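Polymeric Immunoglobulin Receptor (Oncorhynchus mykiss, PDB 5F1S) probably binds polymeric immunoglobulins through its immunoglobulin-like ectodomain in mucosal immunity, as the teleost counterpart of the receptor that gives rise to secretory component. Local coordinates at residues E79-K82 with E83-G86. Residues are numbered along the deposited sequence; the frame is centred on the assembly and turned at random.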
loop_
_atom_site.group_PDB
_atom_site.type_symbol
_atom_site.label_atom_id
_atom_site.label_comp_id
_atom_site.label_asym_id
_atom_site.label_seq_id
_atom_site.Cartn_x
_atom_site.Cartn_y
_atom_site.Cartn_z
ATOM N N GLU A 79 -2.730 -10.304 -3.345
ATOM C CA GLU A 79 -3.972 -9.962 -4.033
ATOM C C GLU A 79 -5.102 -9.753 -3.023
ATOM O O GLU A 79 -6.203 -10.300 -3.142
ATOM C CB GLU A 79 -4.358 -11.037 -5.051
ATOM C CG GLU A 79 -3.223 -11.547 -5.937
ATOM C CD GLU A 79 -3.147 -10.866 -7.277
ATOM O OE1 GLU A 79 -3.832 -9.839 -7.479
ATOM O OE2 GLU A 79 -2.399 -11.367 -8.141
ATOM N N LEU A 80 -4.831 -8.927 -2.019
ATOM C CA LEU A 80 -5.785 -8.769 -0.937
ATOM C C LEU A 80 -7.084 -8.164 -1.440
ATOM O O LEU A 80 -7.075 -7.201 -2.206
ATOM C CB LEU A 80 -5.200 -7.881 0.152
ATOM C CG LEU A 80 -4.196 -8.627 1.024
ATOM C CD1 LEU A 80 -3.367 -7.624 1.820
ATOM C CD2 LEU A 80 -4.923 -9.577 1.996
ATOM N N GLN A 81 -8.194 -8.695 -0.947
ATOM C CA GLN A 81 -9.531 -8.228 -1.282
ATOM C C GLN A 81 -10.140 -7.477 -0.112
ATOM O O GLN A 81 -9.776 -7.670 1.047
ATOM C CB GLN A 81 -10.405 -9.424 -1.672
ATOM C CG GLN A 81 -9.837 -10.199 -2.847
ATOM C CD GLN A 81 -9.705 -9.368 -4.082
ATOM O OE1 GLN A 81 -10.707 -9.015 -4.695
ATOM N NE2 GLN A 81 -8.487 -9.069 -4.475
ATOM N N LYS A 82 -11.133 -6.627 -0.395
ATOM C CA LYS A 82 -11.718 -5.861 0.693
ATOM C C LYS A 82 -12.220 -6.783 1.805
ATOM O O LYS A 82 -12.111 -6.472 2.995
ATOM C CB LYS A 82 -12.858 -4.993 0.170
ATOM C CG LYS A 82 -13.377 -4.058 1.255
ATOM C CD LYS A 82 -14.422 -3.082 0.776
ATOM C CE LYS A 82 -14.855 -2.193 1.974
ATOM N NZ LYS A 82 -15.903 -1.215 1.588
ATOM N N GLU A 83 -12.780 -7.919 1.433
ATOM C CA GLU A 83 -13.317 -8.831 2.433
ATOM C C GLU A 83 -12.211 -9.502 3.259
ATOM O O GLU A 83 -12.521 -10.127 4.289
ATOM C CB GLU A 83 -14.205 -9.867 1.749
ATOM C CG GLU A 83 -13.516 -10.734 0.714
ATOM C CD GLU A 83 -13.615 -10.200 -0.737
ATOM O OE1 GLU A 83 -13.827 -8.955 -0.964
ATOM O OE2 GLU A 83 -13.458 -11.063 -1.654
ATOM N N ASP A 84 -10.939 -9.365 2.849
ATOM C CA ASP A 84 -9.806 -9.828 3.669
ATOM C C ASP A 84 -9.494 -8.901 4.846
ATOM O O ASP A 84 -8.686 -9.252 5.725
ATOM C CB ASP A 84 -8.549 -10.014 2.790
ATOM C CG ASP A 84 -8.696 -11.111 1.790
ATOM O OD1 ASP A 84 -9.241 -12.170 2.176
ATOM O OD2 ASP A 84 -8.243 -10.966 0.627
ATOM N N SER A 85 -10.140 -7.742 4.933
ATOM C CA SER A 85 -9.900 -6.827 6.041
ATOM C C SER A 85 -10.235 -7.452 7.393
ATOM O O SER A 85 -11.218 -8.177 7.520
ATOM C CB SER A 85 -10.764 -5.583 5.881
ATOM O OG SER A 85 -10.441 -4.871 4.734
ATOM N N GLY A 86 -9.448 -7.123 8.411
ATOM C CA GLY A 86 -9.719 -7.613 9.745
ATOM C C GLY A 86 -8.451 -7.876 10.529
ATOM O O GLY A 86 -7.342 -7.465 10.153
#
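Q81 and D84 bind each other reciprocally in a short 3-10 turn, in the loop joining strand 72-77 to strand 86-92 of this V-set domain. The amide N of Q81 donates to OD2 of D84 over 2.8 Å in a nearly straight bond (168°), meeting the carboxylate on its anti side, somewhat out of plane. In return, D84 N reaches Q81 O at 2.7 Å. With CG beside its own backbone N (chi1 -66°), the aspartate turns its carboxylate back toward the start of the turn.

One residue on, K82 O accepts twice from S85: OG lies 2.9 Å from it, slightly tilted from the carbonyl plane, and the backbone N, at 3.0 Å, makes the usual 3-10 bond. S85 OG also bonds V110 N, tying the turn to strand 103-111. The Q81 side chain, bent about CB-CG (chi2 -60°), places NE2 2.9 Å from E79 O, while OE1 accepts a hydrogen bond from NE2 of Q137, in the second V-set domain.

Packing is modest. CD2 of L80 rests 3.7 Å from CB of D84, and the carboxylate of E83 lies beside CB of Q81, turned steeply to the Q81 amide.

D84 belongs to the D-x-G-x-Y-x-C motif leading into strand F; its carbonyl O is hydrogen-bonded to Y88 OH, the tyrosine corner of this fold. Its carboxylate gives Q81 N-H an acceptor, which probably stabilises the negative charge somewhat and is consistent with fixing the turn's shape.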